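PDB 3NO2: uncharacterized protein from Bacteroides caccae, which is of unknown function but folds as a six-bladed beta-propeller, part of which resembles the Mal s 1 allergenic protein-like family. Local coordinates for residues K35-N40 and I50-S55; W69-P74 and T100-N105; A75-Q80 and V92-H97. One frame throughout, in Å; residues are numbered along the deposited sequence. Where two conformers were deposited one is given.

The three interactions lie on the same side of the centre of the propeller and involve two consecutive blades. Interaction 1 comes first along the chain and packs the incoming loop 35-40 on strand 50-53 of the first blade. Interaction 2 then brings the outermost strand of that blade, 67-72, against strand 99-104 of the next, and interaction 3, the inner hairpin of that second blade, is nested inside the loop it closes. The centres are about 13 Å (1 and 2), 12 Å (1 and 3) and 10 Å (2 and 3) apart. A probable hydrogen bond, Ser55 O to Met79 N, joins 1 to 3, and 3 adjoins 2 through neighbouring strands 90-95 and 99-104.

Interaction 1 of 3, residues K35-N40 and I50-S55; sequences KGWECN and ILFSYS
Phe52 meets the loop 35-40 at two points: its CB lies beside Cys39 SG, and the rim of its ring, at CE2, meets Trp37 CZ3 at 4.2 Å. This is a blade-to-blade connection of the six-bladed propeller: the loop leaves the outer strand 26-32 of one blade, passes beside strand 50-53 and enters the innermost strand 41-44 of the next. At Ser53 the backbone does the work, its O taking a CA-H contact from Cys39 CA at 3.3 Å. The hydroxyl of Ser53 works through a water, which accepts from Asn40 N and probably donates to Glu38 O. Tyr54 follows, and its O takes the one direct hydrogen bond between the segments, from Glu38 N at 3.1 Å, with the donor well above the carbonyl plane. Its side chain points the same way as that of Trp37, and in the conformer described the two rings stack face to face with planes 28° apart. The carbons come closer than they can really sit, so the exact spacing is doubtful. The hydroxyl of Tyr54 reaches the side-chain amide of Asn70. Ser55 follows, its CB resting against Glu38 CB. The extended chain of Glu38 carries its carboxylate out to Asn40, whose ND2, also engaged by Gln80, donates to OE2 from above the carboxylate plane. OE2 is also hydrogen-bonded to Ser12 OG and to a citrate probably from the crystallisation liquor. A second water lies 2.7 Å from Glu38 OE1, to which it donates, and 2.7 Å from Ser55 OG.

Interaction 2 of 3, residues W69-P74 and T100-N105; sequences WNIAAP and TILEVN
Val104 reaches tip to tip toward Trp69 and Ile71, giving one methyl to each. CG1, anti to the backbone N (chi1 -178°), sits over a face of the Trp69 indole, 4.0 Å from the centroid of the six-membered ring and 16° off its normal. This CH-pi contact is displaced toward the rim, nearest Trp69 CZ2 and CH2. Trp69 CG lies between its own backbone N and carbonyl carbon (chi1 56°), and from there the indole extends to Val104. CG2 of Val104 instead meets Ile71 CD1 at 3.7 Å. Ile71 presents that methyl through an extended chain, CD1 anti to CA. These side chains pack between adjacent blades of the propeller: strand 67-72 is the outermost of one four-stranded sheet, strand 99-104 the third of the next, and they run nearly antiparallel with axes 10.9 Å apart. At that spacing these two strands meet through side chains alone. Leu102 comes obliquely to Ile71, its CD1 4.1 Å from Ile71 CD1 and almost as near to Ile71 CG2. Within Trp69's own blade, Leu51 CD1 packs against Trp69 CH2. At the far end the indole passes Asn105, whose O lies obliquely to the ring, 3.5 Å from Trp69 NE1.

Interaction 3 of 3, residues A75-Q80 and V92-H97; sequences AGCEMQ and VAWCGH
Met79, a selenomethionine, reaches Trp94 by a chain bent twice beyond CB, with chi2 and chi3 both 82°, while Trp94 CG lies between its own backbone N and carbonyl carbon (chi1 70°). The Met79 bends lay SE beside the Ala93 carbonyl and carry CE to Trp94 CE3 at 3.7 Å. SE itself lies in the plane of the indole, at its edge, in a Met-aromatic contact. Cys77 comes to the pyrrole end of the same indole: in the conformer described, SG approaches obliquely, 4.0 Å from the centroid of the five-membered ring. Beneath these side chains, strands 78-84 and 90-95 form the inner antiparallel hairpin of a propeller blade. Glu78 and Cys95 are a hydrogen-bonded pair, with Glu78 N 3.0 Å from Cys95 O and Cys95 N 2.8 Å from Glu78 O. Met79 and Trp94 are the adjacent non-hydrogen-bonded pair. Gln80 N donates to Ala93 O at 3.0 Å, nearly in line with the C=O bond. Trp94 also packs on Pro74. On the face carrying Glu78 and Cys95, Gln80 NE2 donates to Glu78 OE1 at 3.0 Å, on the anti side, 28° out of the carboxylate plane, and in the plane of the Gln80 amide. Glu78 OE1 also pairs with His124 ND1. NE2 donates to Glu38 OE1 as well, while Gln80 OE1 accepts from Asn40, which supports the modelled orientation of the amide. It ties two carboxylates into a polar cluster near a bound citrate, probably from the crystallisation liquor, consistent with a pocket whose natural ligand, if any, is unknown.

Interaction 1 of 3, residues K35-N40 and I50-S55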
loop_
_atom_site.group_PDB
_atom_site.type_symbol
_atom_site.label_atom_id
_atom_site.label_comp_id
_atom_site.label_asym_id
_atom_site.label_seq_id
_atom_site.Cartn_x
_atom_site.Cartn_y
_atom_site.Cartn_z
ATOM N N LYS A 35 9.044 16.077 9.664
ATOM C CA LYS A 35 9.785 15.299 10.624
ATOM C C LYS A 35 8.890 14.399 11.410
ATOM O O LYS A 35 7.893 14.805 12.023
ATOM C CB LYS A 35 10.523 16.237 11.583
ATOM C CG LYS A 35 11.449 15.513 12.545
ATOM C CD LYS A 35 12.185 16.486 13.478
ATOM C CE LYS A 35 13.099 15.743 14.479
ATOM N NZ LYS A 35 13.646 16.700 15.514
ATOM N N GLY A 36 9.236 13.105 11.411
ATOM C CA GLY A 36 8.444 12.113 12.116
ATOM C C GLY A 36 7.350 11.469 11.268
ATOM O O GLY A 36 6.689 10.509 11.725
ATOM N N TRP A 37 7.124 11.979 10.060
ATOM C CA TRP A 37 6.114 11.404 9.182
ATOM C C TRP A 37 6.659 10.162 8.473
ATOM O O TRP A 37 7.855 10.041 8.225
ATOM C CB TRP A 37 5.631 12.446 8.162
ATOM C CG TRP A 37 4.764 13.518 8.737
ATOM C CD1 TRP A 37 4.618 13.834 10.073
ATOM C CD2 TRP A 37 3.979 14.478 8.023
ATOM N NE1 TRP A 37 3.788 14.896 10.222
ATOM C CE2 TRP A 37 3.363 15.303 8.987
ATOM C CE3 TRP A 37 3.675 14.694 6.674
ATOM C CZ2 TRP A 37 2.493 16.352 8.634
ATOM C CZ3 TRP A 37 2.824 15.726 6.342
ATOM C CH2 TRP A 37 2.235 16.535 7.304
ATOM N N GLU A 38 5.796 9.205 8.200
ATOM C CA GLU A 38 6.139 7.996 7.491
ATOM C C GLU A 38 4.987 7.705 6.564
ATOM O O GLU A 38 3.864 7.495 7.060
ATOM C CB GLU A 38 6.346 6.800 8.430
ATOM C CG GLU A 38 6.770 5.530 7.720
ATOM C CD GLU A 38 6.688 4.258 8.504
ATOM O OE1 GLU A 38 5.982 4.174 9.541
ATOM O OE2 GLU A 38 7.299 3.258 8.019
ATOM N N CYS A 39 5.227 7.680 5.251
ATOM C CA CYS A 39 4.196 7.437 4.249
ATOM C C CYS A 39 4.325 6.066 3.629
ATOM O O CYS A 39 5.285 5.775 2.913
ATOM C CB CYS A 39 4.228 8.489 3.151
ATOM S SG CYS A 39 3.039 8.172 1.841
ATOM N N ASN A 40 3.353 5.203 3.960
ATOM C CA ASN A 40 3.196 3.870 3.344
ATOM C C ASN A 40 1.969 3.711 2.480
ATOM O O ASN A 40 1.756 2.610 1.989
ATOM C CB ASN A 40 3.234 2.778 4.420
ATOM C CG ASN A 40 4.636 2.572 4.983
ATOM O OD1 ASN A 40 5.569 2.186 4.221
ATOM N ND2 ASN A 40 4.815 2.780 6.291
ATOM N N ILE A 50 -5.072 14.041 -4.346
ATOM C CA ILE A 50 -4.041 13.169 -3.796
ATOM C C ILE A 50 -4.334 12.924 -2.312
ATOM O O ILE A 50 -4.482 13.871 -1.535
ATOM C CB ILE A 50 -2.679 13.832 -3.959
ATOM C CG1 ILE A 50 -2.299 13.852 -5.437
ATOM C CG2 ILE A 50 -1.598 13.088 -3.166
ATOM C CD1 ILE A 50 -1.330 14.971 -5.768
ATOM N N LEU A 51 -4.446 11.647 -1.927
ATOM C CA LEU A 51 -4.669 11.210 -0.555
ATOM C C LEU A 51 -3.390 10.501 -0.083
ATOM O O LEU A 51 -2.820 9.697 -0.847
ATOM C CB LEU A 51 -5.812 10.188 -0.541
ATOM C CG LEU A 51 -6.071 9.460 0.776
ATOM C CD1 LEU A 51 -6.551 10.398 1.911
ATOM C CD2 LEU A 51 -7.082 8.308 0.541
ATOM N N PHE A 52 -2.927 10.787 1.122
ATOM C CA PHE A 52 -1.803 10.023 1.669
ATOM C C PHE A 52 -1.904 9.904 3.150
ATOM O O PHE A 52 -2.395 10.814 3.833
ATOM C CB PHE A 52 -0.428 10.608 1.228
ATOM C CG PHE A 52 -0.091 11.978 1.758
ATOM C CD1 PHE A 52 -0.578 13.125 1.147
ATOM C CD2 PHE A 52 0.697 12.105 2.856
ATOM C CE1 PHE A 52 -0.231 14.366 1.648
ATOM C CE2 PHE A 52 1.041 13.344 3.363
ATOM C CZ PHE A 52 0.558 14.474 2.767
ATOM N N SER A 53 -1.344 8.820 3.679
ATOM C CA SER A 53 -1.126 8.670 5.112
ATOM C C SER A 53 0.301 9.026 5.433
ATOM O O SER A 53 1.231 8.874 4.605
ATOM C CB SER A 53 -1.449 7.279 5.647
ATOM O OG SER A 53 -0.647 6.290 5.051
ATOM N N TYR A 54 0.494 9.479 6.663
ATOM C CA TYR A 54 1.794 9.942 7.091
ATOM C C TYR A 54 2.138 9.608 8.541
ATOM O O TYR A 54 3.027 10.224 9.145
ATOM C CB TYR A 54 1.982 11.419 6.773
ATOM C CG TYR A 54 1.024 12.396 7.419
ATOM C CD1 TYR A 54 1.323 12.964 8.637
ATOM C CD2 TYR A 54 -0.119 12.826 6.771
ATOM C CE1 TYR A 54 0.484 13.892 9.233
ATOM C CE2 TYR A 54 -0.979 13.770 7.366
ATOM C CZ TYR A 54 -0.662 14.271 8.599
ATOM O OH TYR A 54 -1.454 15.219 9.207
ATOM N N SER A 55 1.449 8.588 9.071
ATOM C CA SER A 55 1.655 8.055 10.434
ATOM C C SER A 55 1.000 8.913 11.478
ATOM O O SER A 55 0.142 8.455 12.251
ATOM C CB SER A 55 3.130 7.747 10.752
ATOM O OG SER A 55 3.174 6.870 11.882
HETATM O O HOH W 1 1.822 5.819 6.334
HETATM O O HOH W 2 5.676 5.776 11.729
#

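Interaction 2 of 3, residues W69-P74 and T100-N105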
loop_
_atom_site.group_PDB
_atom_site.type_symbol
_atom_site.label_atom_id
_atom_site.label_comp_id
_atom_site.label_asym_id
_atom_site.label_seq_id
_atom_site.Cartn_x
_atom_site.Cartn_y
_atom_site.Cartn_z
ATOM N N TRP A 69 -8.554 18.383 3.409
ATOM C CA TRP A 69 -8.942 17.914 4.724
ATOM C C TRP A 69 -7.811 17.078 5.306
ATOM O O TRP A 69 -6.943 16.620 4.580
ATOM C CB TRP A 69 -10.237 17.098 4.705
ATOM C CG TRP A 69 -10.345 15.896 3.837
ATOM C CD1 TRP A 69 -10.967 15.833 2.639
ATOM C CD2 TRP A 69 -9.873 14.572 4.105
ATOM N NE1 TRP A 69 -10.933 14.581 2.155
ATOM C CE2 TRP A 69 -10.263 13.755 3.027
ATOM C CE3 TRP A 69 -9.159 13.981 5.166
ATOM C CZ2 TRP A 69 -9.956 12.389 2.979
ATOM C CZ3 TRP A 69 -8.875 12.624 5.112
ATOM C CH2 TRP A 69 -9.244 11.857 3.996
ATOM N N ASN A 70 -7.874 16.891 6.618
ATOM C CA ASN A 70 -6.850 16.176 7.385
ATOM C C ASN A 70 -7.520 15.488 8.545
ATOM O O ASN A 70 -8.449 16.050 9.180
ATOM C CB ASN A 70 -5.835 17.162 7.944
ATOM C CG ASN A 70 -4.734 16.515 8.691
ATOM O OD1 ASN A 70 -3.949 15.771 8.092
ATOM N ND2 ASN A 70 -4.648 16.727 10.003
ATOM N N ILE A 71 -7.084 14.274 8.841
ATOM C CA ILE A 71 -7.475 13.553 10.055
ATOM C C ILE A 71 -6.217 13.149 10.800
ATOM O O ILE A 71 -5.357 12.445 10.242
ATOM C CB ILE A 71 -8.327 12.340 9.735
ATOM C CG1 ILE A 71 -9.617 12.783 9.027
ATOM C CG2 ILE A 71 -8.616 11.517 11.063
ATOM C CD1 ILE A 71 -10.485 11.557 8.528
ATOM N N ALA A 72 -6.072 13.581 12.048
ATOM C CA ALA A 72 -4.957 13.197 12.890
ATOM C C ALA A 72 -5.158 11.821 13.493
ATOM O O ALA A 72 -6.286 11.454 13.902
ATOM C CB ALA A 72 -4.779 14.246 14.000
ATOM N N ALA A 73 -4.099 11.023 13.575
ATOM C CA ALA A 73 -4.100 9.834 14.416
ATOM C C ALA A 73 -4.002 10.260 15.884
ATOM O O ALA A 73 -3.291 11.216 16.191
ATOM C CB ALA A 73 -2.967 8.936 14.082
ATOM N N PRO A 74 -4.656 9.540 16.787
ATOM C CA PRO A 74 -4.448 9.823 18.201
ATOM C C PRO A 74 -3.024 9.571 18.646
ATOM O O PRO A 74 -2.283 8.878 17.975
ATOM C CB PRO A 74 -5.426 8.850 18.901
ATOM C CG PRO A 74 -6.452 8.533 17.878
ATOM C CD PRO A 74 -5.696 8.523 16.574
ATOM N N THR A 100 -8.295 1.468 14.252
ATOM C CA THR A 100 -9.511 2.163 13.790
ATOM C C THR A 100 -9.458 2.337 12.277
ATOM O O THR A 100 -8.451 2.782 11.728
ATOM C CB THR A 100 -9.614 3.535 14.442
ATOM O OG1 THR A 100 -9.620 3.377 15.878
ATOM C CG2 THR A 100 -10.865 4.258 14.041
ATOM N N ILE A 101 -10.563 2.003 11.617
ATOM C CA ILE A 101 -10.794 2.222 10.194
ATOM C C ILE A 101 -11.884 3.275 10.048
ATOM O O ILE A 101 -12.909 3.217 10.756
ATOM C CB ILE A 101 -11.242 0.910 9.529
ATOM C CG1 ILE A 101 -10.155 -0.150 9.601
ATOM C CG2 ILE A 101 -11.722 1.145 8.078
ATOM C CD1 ILE A 101 -10.681 -1.594 9.387
ATOM N N LEU A 102 -11.678 4.240 9.175
ATOM C CA LEU A 102 -12.678 5.262 8.824
ATOM C C LEU A 102 -12.869 5.269 7.328
ATOM O O LEU A 102 -11.900 5.222 6.551
ATOM C CB LEU A 102 -12.208 6.644 9.254
ATOM C CG LEU A 102 -11.859 6.857 10.727
ATOM C CD1 LEU A 102 -11.210 8.263 10.890
ATOM C CD2 LEU A 102 -13.131 6.676 11.646
ATOM N N GLU A 103 -14.126 5.364 6.895
ATOM C CA GLU A 103 -14.440 5.745 5.516
ATOM C C GLU A 103 -14.825 7.203 5.550
ATOM O O GLU A 103 -15.534 7.641 6.464
ATOM C CB GLU A 103 -15.546 4.852 4.929
ATOM C CG GLU A 103 -15.080 3.426 4.828
ATOM C CD GLU A 103 -16.026 2.470 4.180
ATOM O OE1 GLU A 103 -16.968 2.929 3.491
ATOM O OE2 GLU A 103 -15.822 1.240 4.312
ATOM N N VAL A 104 -14.358 7.970 4.587
ATOM C CA VAL A 104 -14.386 9.434 4.658
ATOM C C VAL A 104 -14.777 9.962 3.281
ATOM O O VAL A 104 -14.340 9.430 2.253
ATOM C CB VAL A 104 -13.000 10.007 5.039
ATOM C CG1 VAL A 104 -12.985 11.523 5.169
ATOM C CG2 VAL A 104 -12.509 9.329 6.368
ATOM N N ASN A 105 -15.639 10.968 3.217
ATOM C CA ASN A 105 -15.986 11.556 1.932
ATOM C C ASN A 105 -14.976 12.605 1.520
ATOM O O ASN A 105 -14.022 12.890 2.267
ATOM C CB ASN A 105 -17.461 12.063 1.912
ATOM C CG ASN A 105 -17.702 13.223 2.789
ATOM O OD1 ASN A 105 -16.802 13.918 3.284
ATOM N ND2 ASN A 105 -19.025 13.469 3.052
#

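Interaction 3 of 3, residues A75-Q80 and V92-H97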
loop_
_atom_site.group_PDB
_atom_site.type_symbol
_atom_site.label_atom_id
_atom_site.label_comp_id
_atom_site.label_asym_id
_atom_site.label_seq_id
_atom_site.Cartn_x
_atom_site.Cartn_y
_atom_site.Cartn_z
ATOM N N ALA A 75 -2.608 10.151 19.772
ATOM C CA ALA A 75 -1.242 9.979 20.240
ATOM C C ALA A 75 -0.838 8.515 20.319
ATOM O O ALA A 75 -1.575 7.671 20.866
ATOM C CB ALA A 75 -1.059 10.660 21.637
ATOM N N GLY A 76 0.334 8.204 19.795
ATOM C CA GLY A 76 0.882 6.851 19.816
ATOM C C GLY A 76 0.309 5.941 18.742
ATOM O O GLY A 76 0.801 4.816 18.567
ATOM N N CYS A 77 -0.747 6.392 18.040
ATOM C CA CYS A 77 -1.352 5.604 16.950
ATOM C C CYS A 77 -0.565 5.891 15.688
ATOM O O CYS A 77 0.195 6.868 15.613
ATOM C CB CYS A 77 -2.821 5.947 16.760
ATOM S SG CYS A 77 -3.913 5.428 18.130
ATOM N N GLU A 78 -0.733 5.055 14.672
ATOM C CA GLU A 78 -0.056 5.260 13.396
ATOM C C GLU A 78 -1.050 5.092 12.266
ATOM O O GLU A 78 -1.535 3.979 11.940
ATOM C CB GLU A 78 1.092 4.282 13.207
ATOM C CG GLU A 78 2.182 4.380 14.262
ATOM C CD GLU A 78 3.411 3.553 13.931
ATOM O OE1 GLU A 78 3.495 2.963 12.847
ATOM O OE2 GLU A 78 4.323 3.526 14.806
HETATM N N MSE A 79 -1.337 6.190 11.567
HETATM C CA MSE A 79 -2.179 6.163 10.385
HETATM C C MSE A 79 -1.328 5.630 9.237
HETATM O O MSE A 79 -0.415 6.314 8.756
HETATM C CB MSE A 79 -2.641 7.589 10.064
HETATM C CG MSE A 79 -3.696 7.612 9.011
HETATM SE SE MSE A 79 -5.513 7.249 9.632
HETATM C CE MSE A 79 -5.946 8.990 10.267
ATOM N N GLN A 80 -1.662 4.433 8.766
ATOM C CA GLN A 80 -0.859 3.742 7.772
ATOM C C GLN A 80 -1.624 3.337 6.519
ATOM O O GLN A 80 -0.967 3.027 5.531
ATOM C CB GLN A 80 -0.185 2.506 8.353
ATOM C CG GLN A 80 0.828 2.792 9.455
ATOM C CD GLN A 80 2.176 3.256 8.988
ATOM O OE1 GLN A 80 2.402 3.506 7.821
ATOM N NE2 GLN A 80 3.088 3.421 9.934
ATOM N N VAL A 92 -9.263 5.223 5.348
ATOM C CA VAL A 92 -8.029 5.438 6.105
ATOM C C VAL A 92 -8.057 4.590 7.354
ATOM O O VAL A 92 -9.122 4.177 7.814
ATOM C CB VAL A 92 -7.805 6.904 6.440
ATOM C CG1 VAL A 92 -7.724 7.785 5.160
ATOM C CG2 VAL A 92 -8.863 7.448 7.436
ATOM N N ALA A 93 -6.924 4.324 7.976
ATOM C CA ALA A 93 -6.898 3.502 9.177
ATOM C C ALA A 93 -5.627 3.735 9.981
ATOM O O ALA A 93 -4.561 3.923 9.394
ATOM C CB ALA A 93 -7.047 1.979 8.862
ATOM N N TRP A 94 -5.761 3.643 11.307
ATOM C CA TRP A 94 -4.634 3.732 12.202
ATOM C C TRP A 94 -4.468 2.495 13.060
ATOM O O TRP A 94 -5.412 1.904 13.590
ATOM C CB TRP A 94 -4.645 5.015 13.047
ATOM C CG TRP A 94 -5.665 5.165 14.123
ATOM C CD1 TRP A 94 -5.741 4.522 15.323
ATOM C CD2 TRP A 94 -6.752 6.110 14.118
ATOM N NE1 TRP A 94 -6.800 4.991 16.054
ATOM C CE2 TRP A 94 -7.422 5.979 15.340
ATOM C CE3 TRP A 94 -7.190 7.058 13.201
ATOM C CZ2 TRP A 94 -8.535 6.768 15.663
ATOM C CZ3 TRP A 94 -8.296 7.871 13.543
ATOM C CH2 TRP A 94 -8.944 7.685 14.749
ATOM N N CYS A 95 -3.200 2.114 13.212
ATOM C CA CYS A 95 -2.757 1.150 14.191
ATOM C C CYS A 95 -2.863 1.748 15.566
ATOM O O CYS A 95 -2.576 2.942 15.751
ATOM C CB CYS A 95 -1.300 0.775 13.925
ATOM S SG CYS A 95 -1.040 0.196 12.195
ATOM N N GLY A 96 -3.274 0.953 16.534
ATOM C CA GLY A 96 -3.401 1.446 17.911
ATOM C C GLY A 96 -4.205 0.489 18.752
ATOM O O GLY A 96 -4.235 -0.736 18.514
ATOM N N HIS A 97 -4.871 1.059 19.765
ATOM C CA HIS A 97 -5.643 0.298 20.781
ATOM C C HIS A 97 -6.891 1.103 21.147
ATOM O O HIS A 97 -6.852 1.889 22.118
ATOM C CB HIS A 97 -4.772 0.024 22.003
ATOM C CG HIS A 97 -3.608 -0.846 21.669
ATOM N ND1 HIS A 97 -3.777 -2.158 21.301
ATOM C CD2 HIS A 97 -2.281 -0.594 21.590
ATOM C CE1 HIS A 97 -2.610 -2.680 20.990
ATOM N NE2 HIS A 97 -1.683 -1.761 21.155
#